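Long-range contact in carbohydrate oxidase (Microdochium nivale, PDB 3RJA), which oxidises the C1 hydroxyl of mono-, oligo- and polysaccharides to lactones with its FAD cofactor, reducing molecular oxygen to hydrogen peroxide: residues A52-K66 with G76-D89. Numbering follows the deposited sequence.
Sequences AVQCAKKLNLKVSAK and GFGGENGHLMVQLD. With FAD (flavin-adenine dinucleotide), chain B.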
loop_
_atom_site.group_PDB
_atom_site.type_symbol
_atom_site.label_atom_id
_atom_site.label_comp_id
_atom_site.label_asym_id
_atom_site.label_seq_id
_atom_site.Cartn_x
_atom_site.Cartn_y
_atom_site.Cartn_z
ATOM N N ALA A 52 13.932 19.574 11.135
ATOM C CA ALA A 52 13.922 19.587 9.674
ATOM C C ALA A 52 12.703 20.377 9.178
ATOM O O ALA A 52 12.828 21.189 8.292
ATOM C CB ALA A 52 13.957 18.144 9.078
ATOM N N VAL A 53 11.542 20.152 9.777
ATOM C CA VAL A 53 10.330 20.900 9.423
ATOM C C VAL A 53 10.502 22.417 9.717
ATOM O O VAL A 53 10.088 23.252 8.909
ATOM C CB VAL A 53 9.066 20.247 10.074
ATOM C CG1 VAL A 53 7.801 21.113 9.974
ATOM C CG2 VAL A 53 8.812 18.862 9.454
ATOM N N GLN A 54 11.155 22.774 10.827
ATOM C CA GLN A 54 11.534 24.175 11.097
ATOM C C GLN A 54 12.389 24.818 9.976
ATOM O O GLN A 54 12.094 25.933 9.517
ATOM C CB GLN A 54 12.335 24.261 12.407
ATOM C CG GLN A 54 11.539 24.264 13.682
ATOM C CD GLN A 54 12.412 24.686 14.863
ATOM O OE1 GLN A 54 13.282 23.921 15.332
ATOM N NE2 GLN A 54 12.198 25.919 15.342
ATOM N N CYS A 55 13.454 24.133 9.547
ATOM C CA CYS A 55 14.299 24.632 8.436
ATOM C C CYS A 55 13.493 24.861 7.153
ATOM O O CYS A 55 13.684 25.876 6.432
ATOM C CB CYS A 55 15.455 23.649 8.169
ATOM S SG CYS A 55 16.699 23.707 9.475
ATOM N N ALA A 56 12.606 23.915 6.865
ATOM C CA ALA A 56 11.761 24.014 5.675
ATOM C C ALA A 56 10.959 25.310 5.762
ATOM O O ALA A 56 10.915 26.086 4.792
ATOM C CB ALA A 56 10.835 22.812 5.573
ATOM N N LYS A 57 10.349 25.553 6.929
ATOM C CA LYS A 57 9.584 26.801 7.158
ATOM C C LYS A 57 10.457 28.060 7.003
ATOM O O LYS A 57 10.059 29.038 6.356
ATOM C CB LYS A 57 8.911 26.804 8.543
ATOM C CG LYS A 57 8.175 28.128 8.813
ATOM C CD LYS A 57 7.560 28.169 10.192
ATOM C CE LYS A 57 6.962 29.528 10.490
ATOM N NZ LYS A 57 6.321 29.481 11.815
ATOM N N LYS A 58 11.656 28.024 7.582
ATOM C CA LYS A 58 12.590 29.157 7.501
ATOM C C LYS A 58 12.983 29.527 6.056
ATOM O O LYS A 58 13.088 30.707 5.719
ATOM C CB LYS A 58 13.847 28.843 8.320
ATOM C CG LYS A 58 14.804 30.017 8.459
ATOM C CD LYS A 58 16.219 29.563 8.853
ATOM C CE LYS A 58 17.011 30.680 9.549
ATOM N NZ LYS A 58 16.482 30.936 10.946
ATOM N N LEU A 59 13.190 28.514 5.206
ATOM C CA LEU A 59 13.747 28.713 3.874
ATOM C C LEU A 59 12.673 28.641 2.777
ATOM O O LEU A 59 12.995 28.599 1.580
ATOM C CB LEU A 59 14.891 27.728 3.615
ATOM C CG LEU A 59 16.047 27.859 4.637
ATOM C CD1 LEU A 59 17.032 26.705 4.525
ATOM C CD2 LEU A 59 16.785 29.196 4.528
ATOM N N ASN A 60 11.410 28.656 3.197
ATOM C CA ASN A 60 10.268 28.422 2.302
ATOM C C ASN A 60 10.427 27.205 1.362
ATOM O O ASN A 60 10.305 27.327 0.144
ATOM C CB ASN A 60 9.904 29.678 1.492
ATOM C CG ASN A 60 8.462 29.643 0.976
ATOM O OD1 ASN A 60 7.587 28.934 1.516
ATOM N ND2 ASN A 60 8.214 30.393 -0.077
ATOM N N LEU A 61 10.681 26.032 1.933
ATOM C CA LEU A 61 10.808 24.815 1.138
ATOM C C LEU A 61 9.600 23.906 1.373
ATOM O O LEU A 61 9.013 23.930 2.461
ATOM C CB LEU A 61 12.097 24.081 1.515
ATOM C CG LEU A 61 13.424 24.856 1.424
ATOM C CD1 LEU A 61 14.579 24.050 2.061
ATOM C CD2 LEU A 61 13.780 25.225 -0.047
ATOM N N LYS A 62 9.252 23.087 0.383
ATOM C CA LYS A 62 8.336 21.960 0.612
ATOM C C LYS A 62 9.138 20.827 1.258
ATOM O O LYS A 62 10.353 20.633 0.973
ATOM C CB LYS A 62 7.683 21.485 -0.700
ATOM C CG LYS A 62 6.944 22.605 -1.487
ATOM C CD LYS A 62 6.006 23.387 -0.561
ATOM C CE LYS A 62 5.047 24.324 -1.339
ATOM N NZ LYS A 62 4.021 24.954 -0.453
ATOM N N VAL A 63 8.470 20.086 2.135
ATOM C CA VAL A 63 9.127 18.969 2.787
ATOM C C VAL A 63 8.383 17.640 2.552
ATOM O O VAL A 63 7.162 17.568 2.661
ATOM C CB VAL A 63 9.499 19.289 4.286
ATOM C CG1 VAL A 63 8.396 19.972 4.987
ATOM C CG2 VAL A 63 9.931 18.038 5.055
ATOM N N SER A 64 9.129 16.597 2.186
ATOM C CA SER A 64 8.495 15.295 1.997
ATOM C C SER A 64 9.212 14.209 2.802
ATOM O O SER A 64 10.450 14.133 2.793
ATOM C CB SER A 64 8.420 14.972 0.497
ATOM O OG SER A 64 7.544 15.903 -0.175
ATOM N N ALA A 65 8.441 13.368 3.502
ATOM C CA ALA A 65 9.042 12.211 4.222
ATOM C C ALA A 65 9.183 10.980 3.316
ATOM O O ALA A 65 8.302 10.692 2.505
ATOM C CB ALA A 65 8.244 11.879 5.438
ATOM N N LYS A 66 10.297 10.272 3.435
ATOM C CA LYS A 66 10.476 9.015 2.709
ATOM C C LYS A 66 10.745 7.969 3.772
ATOM O O LYS A 66 11.671 8.129 4.552
ATOM C CB LYS A 66 11.655 9.070 1.706
ATOM C CG LYS A 66 11.726 7.834 0.765
ATOM C CD LYS A 66 12.396 8.146 -0.616
ATOM C CE LYS A 66 13.933 8.174 -0.509
ATOM N NZ LYS A 66 14.496 6.882 -0.089
ATOM N N GLY A 76 7.790 10.096 -2.019
ATOM C CA GLY A 76 8.602 10.299 -0.817
ATOM C C GLY A 76 9.623 11.421 -1.033
ATOM O O GLY A 76 10.095 12.031 -0.061
ATOM N N PHE A 77 9.949 11.698 -2.304
ATOM C CA PHE A 77 10.817 12.826 -2.704
ATOM C C PHE A 77 10.019 14.104 -2.831
ATOM O O PHE A 77 10.576 15.201 -2.949
ATOM C CB PHE A 77 11.471 12.555 -4.080
ATOM C CG PHE A 77 12.427 11.389 -4.088
ATOM C CD1 PHE A 77 11.954 10.080 -4.186
ATOM C CD2 PHE A 77 13.805 11.605 -4.024
ATOM C CE1 PHE A 77 12.845 9.032 -4.223
ATOM C CE2 PHE A 77 14.689 10.563 -4.068
ATOM C CZ PHE A 77 14.216 9.272 -4.161
ATOM N N GLY A 78 8.709 13.967 -2.836
ATOM C CA GLY A 78 7.874 15.083 -3.158
ATOM C C GLY A 78 7.297 15.041 -4.567
ATOM O O GLY A 78 6.497 15.914 -4.921
ATOM N N GLY A 79 7.683 14.044 -5.370
ATOM C CA GLY A 79 7.158 13.926 -6.755
ATOM C C GLY A 79 7.603 15.025 -7.718
ATOM O O GLY A 79 6.990 15.241 -8.763
ATOM N N GLU A 80 8.688 15.705 -7.360
ATOM C CA GLU A 80 9.290 16.782 -8.153
ATOM C C GLU A 80 10.642 17.034 -7.497
ATOM O O GLU A 80 10.921 16.471 -6.422
ATOM C CB GLU A 80 8.432 18.055 -8.095
ATOM C CG GLU A 80 8.274 18.634 -6.682
ATOM C CD GLU A 80 7.359 19.845 -6.625
ATOM O OE1 GLU A 80 6.899 20.283 -7.689
ATOM O OE2 GLU A 80 7.080 20.351 -5.516
ATOM N N ASN A 81 11.474 17.870 -8.114
ATOM C CA ASN A 81 12.800 18.178 -7.551
ATOM C C ASN A 81 12.728 19.267 -6.514
ATOM O O ASN A 81 11.794 20.079 -6.537
ATOM C CB ASN A 81 13.754 18.634 -8.662
ATOM C CG ASN A 81 13.979 17.547 -9.693
ATOM O OD1 ASN A 81 14.177 16.396 -9.327
ATOM N ND2 ASN A 81 13.882 17.892 -10.983
ATOM N N GLY A 82 13.720 19.314 -5.629
ATOM C CA GLY A 82 13.903 20.503 -4.773
ATOM C C GLY A 82 13.241 20.561 -3.402
ATOM O O GLY A 82 13.216 21.636 -2.741
ATOM N N HIS A 83 12.688 19.437 -2.947
ATOM C CA HIS A 83 12.112 19.411 -1.605
ATOM C C HIS A 83 13.220 19.084 -0.625
ATOM O O HIS A 83 14.258 18.495 -0.987
ATOM C CB HIS A 83 11.007 18.335 -1.464
ATOM C CG HIS A 83 9.729 18.656 -2.194
ATOM N ND1 HIS A 83 8.502 18.180 -1.776
ATOM C CD2 HIS A 83 9.490 19.375 -3.320
ATOM C CE1 HIS A 83 7.560 18.602 -2.607
ATOM N NE2 HIS A 83 8.127 19.333 -3.550
ATOM N N LEU A 84 12.978 19.443 0.624
ATOM C CA LEU A 84 13.723 18.897 1.734
ATOM C C LEU A 84 13.177 17.474 1.914
ATOM O O LEU A 84 11.960 17.286 2.079
ATOM C CB LEU A 84 13.476 19.733 3.010
ATOM C CG LEU A 84 14.171 19.230 4.284
ATOM C CD1 LEU A 84 15.648 18.954 4.029
ATOM C CD2 LEU A 84 14.035 20.305 5.397
ATOM N N MET A 85 14.049 16.475 1.824
ATOM C CA MET A 85 13.580 15.100 2.009
ATOM C C MET A 85 14.005 14.640 3.400
ATOM O O MET A 85 15.186 14.685 3.750
ATOM C CB MET A 85 14.089 14.140 0.898
ATOM C CG MET A 85 13.377 12.755 0.907
ATOM S SD MET A 85 13.793 11.666 -0.479
ATOM C CE MET A 85 15.472 11.171 -0.055
ATOM N N VAL A 86 13.020 14.230 4.188
ATOM C CA VAL A 86 13.241 13.679 5.520
ATOM C C VAL A 86 13.305 12.178 5.359
ATOM O O VAL A 86 12.258 11.516 5.201
ATOM C CB VAL A 86 12.114 14.077 6.492
ATOM C CG1 VAL A 86 12.304 13.444 7.876
ATOM C CG2 VAL A 86 11.994 15.615 6.596
ATOM N N GLN A 87 14.546 11.658 5.355
ATOM C CA GLN A 87 14.835 10.248 5.084
ATOM C C GLN A 87 14.719 9.479 6.420
ATOM O O GLN A 87 15.504 9.728 7.334
ATOM C CB GLN A 87 16.252 10.115 4.526
ATOM C CG GLN A 87 16.734 8.695 4.334
ATOM C CD GLN A 87 15.828 7.906 3.377
ATOM O OE1 GLN A 87 15.209 8.481 2.481
ATOM N NE2 GLN A 87 15.760 6.602 3.566
ATOM N N LEU A 88 13.731 8.582 6.528
ATOM C CA LEU A 88 13.355 8.015 7.833
ATOM C C LEU A 88 13.896 6.612 8.098
ATOM O O LEU A 88 13.809 6.108 9.227
ATOM C CB LEU A 88 11.820 8.003 7.999
ATOM C CG LEU A 88 11.092 9.349 8.022
ATOM C CD1 LEU A 88 9.542 9.178 7.957
ATOM C CD2 LEU A 88 11.487 10.193 9.259
ATOM N N ASP A 89 14.457 5.986 7.067
ATOM C CA ASP A 89 14.687 4.552 7.090
ATOM C C ASP A 89 15.803 4.033 8.032
ATOM O O ASP A 89 16.071 2.816 8.063
ATOM C CB ASP A 89 14.820 4.005 5.653
ATOM C CG ASP A 89 16.266 3.966 5.162
ATOM O OD1 ASP A 89 17.052 4.864 5.526
ATOM O OD2 ASP A 89 16.600 3.036 4.385
HETATM P PA FAD B . 7.355 6.125 0.696
HETATM O O1A FAD B . 8.526 6.336 1.618
HETATM O O2A FAD B . 7.661 6.297 -0.770
HETATM O O5B FAD B . 6.185 7.145 1.103
HETATM C C5B FAD B . 4.880 6.972 0.561
HETATM C C4B FAD B . 4.038 8.213 0.906
HETATM O O4B FAD B . 3.874 8.302 2.322
HETATM C C3B FAD B . 4.692 9.520 0.464
HETATM O O3B FAD B . 3.666 10.484 0.215
HETATM C C2B FAD B . 5.440 9.928 1.729
HETATM O O2B FAD B . 5.777 11.290 1.845
HETATM C C1B FAD B . 4.441 9.495 2.792
HETATM N N9A FAD B . 5.127 9.230 4.053
HETATM C C8A FAD B . 6.268 8.462 4.265
HETATM N N7A FAD B . 6.537 8.506 5.598
HETATM C C5A FAD B . 5.598 9.245 6.211
HETATM C C6A FAD B . 5.417 9.601 7.551
HETATM N N6A FAD B . 6.268 9.165 8.507
HETATM N N1A FAD B . 4.319 10.382 7.871
HETATM C C2A FAD B . 3.453 10.835 6.881
HETATM N N3A FAD B . 3.651 10.518 5.552
HETATM C C4A FAD B . 4.710 9.720 5.241
HETATM N N1 FAD B . 0.573 -2.205 -0.928
HETATM C C2 FAD B . -0.416 -2.945 -0.271
HETATM O O2 FAD B . -1.421 -2.405 0.208
HETATM N N3 FAD B . -0.193 -4.311 -0.122
HETATM C C4 FAD B . 0.969 -4.973 -0.469
HETATM O O4 FAD B . 1.133 -6.183 -0.193
HETATM C C4X FAD B . 1.973 -4.154 -1.216
HETATM N N5 FAD B . 3.111 -4.698 -1.610
HETATM C C5X FAD B . 4.101 -3.949 -2.204
HETATM C C6 FAD B . 5.352 -4.530 -2.536
HETATM C C7 FAD B . 6.397 -3.758 -3.006
HETATM C C7M FAD B . 7.748 -4.403 -3.379
HETATM C C8 FAD B . 6.248 -2.351 -3.035
HETATM C C8M FAD B . 7.373 -1.458 -3.519
HETATM C C9 FAD B . 5.013 -1.774 -2.780
HETATM C C9A FAD B . 3.925 -2.552 -2.336
HETATM N N10 FAD B . 2.697 -1.976 -1.930
HETATM C C10 FAD B . 1.666 -2.767 -1.447
HETATM C "C1'" FAD B . 2.497 -0.498 -2.084
HETATM C "C2'" FAD B . 2.800 0.221 -0.776
HETATM O "O2'" FAD B . 1.736 -0.004 0.140
HETATM C "C3'" FAD B . 2.903 1.710 -1.018
HETATM O "O3'" FAD B . 3.832 1.972 -2.049
HETATM C "C4'" FAD B . 3.304 2.419 0.286
HETATM O "O4'" FAD B . 2.840 3.734 0.251
HETATM C "C5'" FAD B . 4.817 2.371 0.517
HETATM O "O5'" FAD B . 5.128 3.004 1.727
HETATM P P FAD B . 6.638 3.559 1.949
HETATM O O1P FAD B . 6.794 4.107 3.336
HETATM O O2P FAD B . 7.641 2.451 1.620
HETATM O O3P FAD B . 6.681 4.667 0.795
HETATM O O HOH W 1 10.886 22.972 -1.858
HETATM O O HOH W 2 13.729 5.091 1.887
#
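Lys62 CB sits over the centre of one face of the His83 imidazole, a CH-pi contact 3.5 Å from the ring centroid and 10° off the normal. At the edge of that ring Ser64 OG lies near its plane and shares a hydrogen bond with His83 ND1 (2.9 Å); this bond and the methylene over the face help set the ring's orientation. Met85 SD rests on one face of the Phe77 ring, offset toward the rim, and Lys66 CD makes an off-centre CH-pi contact with the same ring. Lys66 leaves the strand with CG anti to the backbone N (chi1 -171°), then bends at its last two torsions, which brings NZ to Gln87 OE1 (3.1 Å) from a direction tilted out of the amide's carbonyl plane. A water joins Lys66 NZ to Gln87 NE2, and Asp25 O also binds the ammonium. A leucine in place of Lys66 would probably leave Gln87 OE1 and Asp25 O without their ammonium donor. Beyond these side chains, strands 63-66 and 84-87 pair in parallel: Ser64 N and Lys66 N donate to Leu84 O and Val86 O, and Leu84 N, Val86 N and Leu88 N return bonds to Lys62 O, Ser64 O and Lys66 O. On the sheet face carrying Val63 and Leu84, helix 52-58 runs antiparallel to strand 84-87, axes 9.6 Å apart; Leu84 CD2 reaches Ala56 CB (4.1 Å), and Val86 CG2 meets both Ala52 CB (4.1 Å) and Val63 CG2 (3.5 Å). FAD O2B donates to Ala65 O (2.7 Å), and Leu88 CD1 approaches the adenine amino group, so the strand ends line the adenosine site. Strand 39-42, helix 46-58 and strand 63-66 form a beta-alpha-beta crossover, with 84-87 between the two strands, in this PCMH-type FAD-binding domain.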